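Local coordinates for hydrogenase maturation factor (Thermoanaerobacter tengcongensis, PDB 3VTH), which probably transfers the carbamoyl group of carbamoyl phosphate to HypE in an ATP-dependent step of [NiFe]-hydrogenase maturation, at residues A[283-288]-A[368-373]; A[274-279]-A[306-311]. All coordinates share one frame; numbering follows the deposited sequence.

Interaction 1: residues A[283-288]-A[368-373]; sequences IVLLKK and DSVTSF. With APC (diphosphomethylphosphonic acid adenosyl ester), chain F.
Strands 283-287 and 370-374 are parallel neighbours in the mixed sheet of the YrdC-like domain, where Ile283 pairs with Val370 and Val284 with Thr371. Three backbone bonds join them. Ile283 N donates to Ser369 O at 2.9 Å. Thr371 N donates to Ile283 O at 2.8 Å. Leu285 N donates to Thr371 O at 2.9 Å. Past these bonds, a water links Leu285 O to Phe373 N.

One face of the pair, with Ile283, Leu285 and Val370, looks onto the bound ATP analogue. With CG anti to the carbonyl carbon (chi1 -55°), the branch point of Leu285 lies near Val370, and its two methyls reach the base. Both methyls approach the same face of the adenine. CD1 sits 3.6 Å from C2 of the analogue, over the rim of the base just beyond that atom. CD2 stands over the centre of the six-membered ring, 3.7 Å from its C5. The same CD2 meets CG1 of Val370 at 3.8 Å. The other branch of Val370, CG2, approaches the ribose O4' and also touches CD1 of Ile283. That CD1 reaches on to CB of Asp368 at 3.7 Å, crossing its side chain at about a right angle. The carboxylate of Asp368 is paired with Arg385.

On the other face, Val284 and Thr371 lie side by side, their CG2 methyls 4.0 Å apart. OG1 of Thr371 turns to Glu378. Helix 270-277 packs on Val284 from this side.

An alanine in place of Leu285 would probably leave the adenine without its methyl cover on this face and open a gap beside CG1 of Val370. The chemistry divides the work: backbone bonds fix the strand register, while apolar branches meet the base without a polar bond, so this side of the site is likely to hold it mainly by dispersion and shape.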
# COMPACT_ATOMS: atom_id res chain seq x y z
N ILE A 283 4.86 -7.75 2.48
CA ILE A 283 5.31 -8.58 1.36
C ILE A 283 6.29 -7.71 0.54
O ILE A 283 5.99 -6.56 0.27
CB ILE A 283 4.10 -8.94 0.47
CG1 ILE A 283 3.12 -9.85 1.23
CG2 ILE A 283 4.56 -9.57 -0.88
CD1 ILE A 283 1.69 -9.81 0.69
N VAL A 284 7.47 -8.24 0.20
CA VAL A 284 8.42 -7.48 -0.60
C VAL A 284 8.61 -8.24 -1.91
O VAL A 284 8.85 -9.45 -1.89
CB VAL A 284 9.80 -7.32 0.11
CG1 VAL A 284 10.80 -6.53 -0.75
CG2 VAL A 284 9.64 -6.68 1.50
N LEU A 285 8.54 -7.53 -3.03
CA LEU A 285 8.75 -8.14 -4.34
C LEU A 285 10.24 -8.24 -4.62
O LEU A 285 10.96 -7.24 -4.63
CB LEU A 285 8.04 -7.36 -5.46
CG LEU A 285 6.54 -7.14 -5.24
CD1 LEU A 285 5.95 -6.42 -6.42
CD2 LEU A 285 5.78 -8.47 -4.98
N LEU A 286 10.68 -9.47 -4.88
CA LEU A 286 12.10 -9.79 -5.00
C LEU A 286 12.36 -10.58 -6.27
O LEU A 286 11.54 -11.42 -6.63
CB LEU A 286 12.54 -10.65 -3.79
CG LEU A 286 12.41 -10.02 -2.40
CD1 LEU A 286 12.68 -11.09 -1.35
CD2 LEU A 286 13.37 -8.83 -2.21
N LYS A 287 13.49 -10.32 -6.93
CA LYS A 287 13.87 -11.09 -8.12
C LYS A 287 14.23 -12.52 -7.74
O LYS A 287 14.98 -12.75 -6.78
CB LYS A 287 15.04 -10.43 -8.86
CG LYS A 287 14.69 -9.07 -9.51
CD LYS A 287 13.91 -9.23 -10.84
CE LYS A 287 13.62 -7.86 -11.47
NZ LYS A 287 12.92 -7.96 -12.80
N LYS A 288 13.70 -13.47 -8.51
CA LYS A 288 13.93 -14.91 -8.29
C LYS A 288 15.38 -15.27 -8.62
O LYS A 288 15.91 -14.82 -9.63
CB LYS A 288 13.02 -15.75 -9.19
CG LYS A 288 11.53 -15.72 -8.85
CD LYS A 288 10.78 -16.46 -9.98
CE LYS A 288 9.30 -16.64 -9.66
NZ LYS A 288 8.62 -17.26 -10.80
N ASP A 368 -2.40 -7.34 3.89
CA ASP A 368 -0.94 -7.21 3.88
C ASP A 368 -0.51 -6.14 2.89
O ASP A 368 -1.14 -5.98 1.83
CB ASP A 368 -0.28 -8.54 3.49
CG ASP A 368 -0.59 -9.66 4.46
OD1 ASP A 368 -0.93 -9.38 5.64
OD2 ASP A 368 -0.52 -10.84 4.02
N SER A 369 0.53 -5.39 3.24
CA SER A 369 1.14 -4.44 2.31
C SER A 369 2.02 -5.19 1.32
O SER A 369 2.48 -6.29 1.61
CB SER A 369 1.99 -3.42 3.07
OG SER A 369 1.16 -2.55 3.81
N VAL A 370 2.21 -4.60 0.14
CA VAL A 370 3.11 -5.13 -0.87
C VAL A 370 4.04 -3.99 -1.27
O VAL A 370 3.58 -2.92 -1.65
CB VAL A 370 2.35 -5.65 -2.13
CG1 VAL A 370 3.33 -6.21 -3.17
CG2 VAL A 370 1.31 -6.73 -1.71
N THR A 371 5.34 -4.22 -1.16
CA THR A 371 6.30 -3.16 -1.42
C THR A 371 7.53 -3.67 -2.17
O THR A 371 7.60 -4.85 -2.52
CB THR A 371 6.68 -2.42 -0.12
OG1 THR A 371 7.26 -1.15 -0.46
CG2 THR A 371 7.69 -3.26 0.70
N SER A 372 8.48 -2.78 -2.44
CA SER A 372 9.65 -3.13 -3.22
C SER A 372 10.67 -2.02 -3.04
O SER A 372 10.35 -0.96 -2.49
CB SER A 372 9.29 -3.20 -4.72
OG SER A 372 8.94 -1.91 -5.23
N PHE A 373 11.89 -2.24 -3.53
CA PHE A 373 12.89 -1.19 -3.53
C PHE A 373 13.43 -1.09 -4.93
O PHE A 373 13.87 -2.09 -5.50
CB PHE A 373 14.03 -1.49 -2.53
CG PHE A 373 14.89 -0.29 -2.23
CD1 PHE A 373 14.57 0.56 -1.17
CD2 PHE A 373 15.99 0.01 -3.02
CE1 PHE A 373 15.36 1.69 -0.88
CE2 PHE A 373 16.79 1.14 -2.76
CZ PHE A 373 16.47 1.99 -1.68
PG APC F . -8.32 -11.55 -4.30
O1G APC F . -8.04 -11.80 -2.83
O2G APC F . -8.02 -12.76 -5.15
O3G APC F . -9.67 -10.97 -4.58
PB APC F . -5.88 -10.02 -4.29
O1B APC F . -6.11 -9.34 -2.98
O2B APC F . -5.23 -9.16 -5.36
O3B APC F . -7.33 -10.42 -4.87
PA APC F . -3.93 -11.80 -2.58
O1A APC F . -3.18 -13.09 -2.74
O2A APC F . -4.72 -11.68 -1.32
C3A APC F . -4.96 -11.59 -4.08
O5' APC F . -2.92 -10.54 -2.56
C5' APC F . -1.53 -10.63 -2.84
C4' APC F . -1.14 -9.46 -3.73
O4' APC F . 0.28 -9.51 -3.89
C3' APC F . -1.76 -9.61 -5.12
O3' APC F . -2.24 -8.35 -5.63
C2' APC F . -0.60 -10.07 -5.98
O2' APC F . -0.78 -9.76 -7.38
C1' APC F . 0.59 -9.43 -5.28
N9 APC F . 1.76 -10.24 -5.62
C8 APC F . 2.09 -11.46 -5.13
N7 APC F . 3.22 -11.91 -5.74
C5 APC F . 3.60 -10.97 -6.63
C6 APC F . 4.69 -10.80 -7.61
N6 APC F . 5.64 -11.74 -7.76
N1 APC F . 4.71 -9.66 -8.34
C2 APC F . 3.78 -8.69 -8.20
N3 APC F . 2.76 -8.77 -7.34
C4 APC F . 2.63 -9.87 -6.54
O HOH W 1 12.39 -4.92 -4.47

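Interaction 2: residues A[274-279]-A[306-311]; sequences RLLLSQ and VMLPYA
In Leu308, CG stands anti to the carbonyl carbon (chi1 -64°) and CD1 anti to CA (chi2 -180°), an extended chain that carries CD1 to Leu276 and Leu277 at the end of helix 270-277. CD2 of Leu276 lies against the backbone of strand 303-307, 3.4 Å from Val306 O.

CD1 of Leu308 is the hub of the contact. It lies 4.0 Å from CB of Leu276 and 3.6 Å from Leu276 O. It also meets CD2 of Leu277 at 3.8 Å, with the two side chains crossing at a slant. Val259 and Val262 of helix 259-265 touch Leu308 as well.

One polar link is a water. It donates to Leu276 O at 2.9 Å and accepts from Leu308 N at 3.0 Å. Both backbone groups thus gain a partner where they stand too far apart, 4.9 Å between Leu276 O and Leu308 N, to bond directly. Arg281 also spans the two segments, bonding to the backbone O of Leu277, Ser278 and Pro309.

Leucine side chains and a bridging water join the helix end to the strand end, with Arg281 as a further polar tie. Dispersion probably supplies much of the grip, and the water satisfies buried backbone polarity.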
# COMPACT_ATOMS: atom_id res chain seq x y z
N ARG A 274 16.23 -4.65 4.57
CA ARG A 274 15.68 -3.69 5.51
C ARG A 274 14.15 -3.65 5.46
O ARG A 274 13.49 -3.58 6.51
CB ARG A 274 16.27 -2.30 5.24
CG ARG A 274 15.89 -1.21 6.23
CD ARG A 274 16.36 0.16 5.69
NE ARG A 274 15.25 0.98 5.16
CZ ARG A 274 14.78 0.95 3.91
NH1 ARG A 274 15.27 0.14 2.96
NH2 ARG A 274 13.78 1.77 3.59
N LEU A 275 13.58 -3.69 4.25
CA LEU A 275 12.12 -3.68 4.09
C LEU A 275 11.47 -4.95 4.66
O LEU A 275 10.43 -4.89 5.32
CB LEU A 275 11.72 -3.49 2.62
CG LEU A 275 12.08 -2.14 1.97
CD1 LEU A 275 11.62 -2.12 0.51
CD2 LEU A 275 11.46 -0.96 2.74
N LEU A 276 12.10 -6.10 4.40
CA LEU A 276 11.63 -7.41 4.90
C LEU A 276 11.59 -7.48 6.42
O LEU A 276 10.62 -7.95 7.02
CB LEU A 276 12.51 -8.53 4.38
CG LEU A 276 12.27 -9.02 2.95
CD1 LEU A 276 13.48 -9.86 2.47
CD2 LEU A 276 10.99 -9.82 2.90
N LEU A 277 12.67 -6.99 7.03
CA LEU A 277 12.87 -7.07 8.48
C LEU A 277 12.15 -5.98 9.26
O LEU A 277 11.98 -6.11 10.47
CB LEU A 277 14.37 -7.03 8.82
CG LEU A 277 15.19 -8.30 8.49
CD1 LEU A 277 16.67 -7.98 8.53
CD2 LEU A 277 14.88 -9.48 9.44
N SER A 278 11.72 -4.90 8.60
CA SER A 278 10.97 -3.84 9.28
C SER A 278 9.83 -4.42 10.10
O SER A 278 9.20 -5.38 9.68
CB SER A 278 10.36 -2.88 8.24
OG SER A 278 9.60 -1.86 8.88
N GLN A 279 9.53 -3.83 11.27
CA GLN A 279 8.32 -4.22 11.99
C GLN A 279 7.05 -3.97 11.17
O GLN A 279 6.00 -4.54 11.47
CB GLN A 279 8.21 -3.51 13.34
CG GLN A 279 9.03 -4.13 14.46
CD GLN A 279 8.81 -3.37 15.75
OE1 GLN A 279 9.39 -2.31 15.96
NE2 GLN A 279 7.93 -3.88 16.60
N VAL A 306 7.49 -11.91 -1.12
CA VAL A 306 7.90 -12.64 0.09
C VAL A 306 7.72 -11.79 1.34
O VAL A 306 8.04 -10.61 1.33
CB VAL A 306 9.37 -13.13 0.01
CG1 VAL A 306 9.74 -13.99 1.22
CG2 VAL A 306 9.57 -13.95 -1.26
N MET A 307 7.21 -12.40 2.40
CA MET A 307 7.13 -11.77 3.70
C MET A 307 7.75 -12.67 4.77
O MET A 307 7.89 -13.90 4.60
CB MET A 307 5.67 -11.48 4.06
CG MET A 307 4.85 -12.76 4.36
SD MET A 307 3.06 -12.50 4.40
CE MET A 307 2.99 -10.84 5.08
N LEU A 308 8.11 -12.05 5.88
CA LEU A 308 8.63 -12.77 7.04
C LEU A 308 7.49 -12.88 8.06
O LEU A 308 6.47 -12.23 7.89
CB LEU A 308 9.83 -12.02 7.62
CG LEU A 308 11.06 -11.90 6.70
CD1 LEU A 308 12.21 -11.15 7.37
CD2 LEU A 308 11.54 -13.29 6.24
N PRO A 309 7.67 -13.70 9.11
CA PRO A 309 6.66 -13.80 10.17
C PRO A 309 6.36 -12.42 10.78
O PRO A 309 7.29 -11.60 10.92
CB PRO A 309 7.34 -14.68 11.22
CG PRO A 309 8.26 -15.55 10.44
CD PRO A 309 8.79 -14.63 9.34
N TYR A 310 5.09 -12.15 11.11
CA TYR A 310 4.73 -10.86 11.71
C TYR A 310 3.92 -10.95 13.00
O TYR A 310 3.77 -9.94 13.71
CB TYR A 310 4.05 -9.92 10.68
CG TYR A 310 2.75 -10.40 10.09
CD1 TYR A 310 2.73 -11.10 8.88
CD2 TYR A 310 1.52 -10.13 10.73
CE1 TYR A 310 1.53 -11.54 8.31
CE2 TYR A 310 0.30 -10.57 10.17
CZ TYR A 310 0.32 -11.26 8.96
OH TYR A 310 -0.85 -11.71 8.39
N ALA A 311 3.42 -12.14 13.32
CA ALA A 311 2.68 -12.34 14.55
C ALA A 311 3.30 -13.54 15.28
O ALA A 311 3.95 -14.37 14.64
CB ALA A 311 1.21 -12.57 14.27
O HOH W 2 8.14 -9.07 5.91

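Both contacts are buried and share one sheet, but they join different elements: strand to strand in interaction 1, helix to strand end in interaction 2. Interaction 1 runs within the sheet and is made mainly by backbone bonds, with apolar branches turned to the nucleotide. Interaction 2 relies on leucine methyls and a water, and at Leu277 it reaches an exposed residue. Strands 283-287 and 303-307 are neighbours in the sheet, and Val284 N lies 2.7 Å from Val306 O, a probable hydrogen bond. Helix 270-277 also packs on strand 370-374, as CD1 of Leu275 touches Ser372 O. Asp368 of interaction 1 lies beside Met307 and Tyr310 of interaction 2.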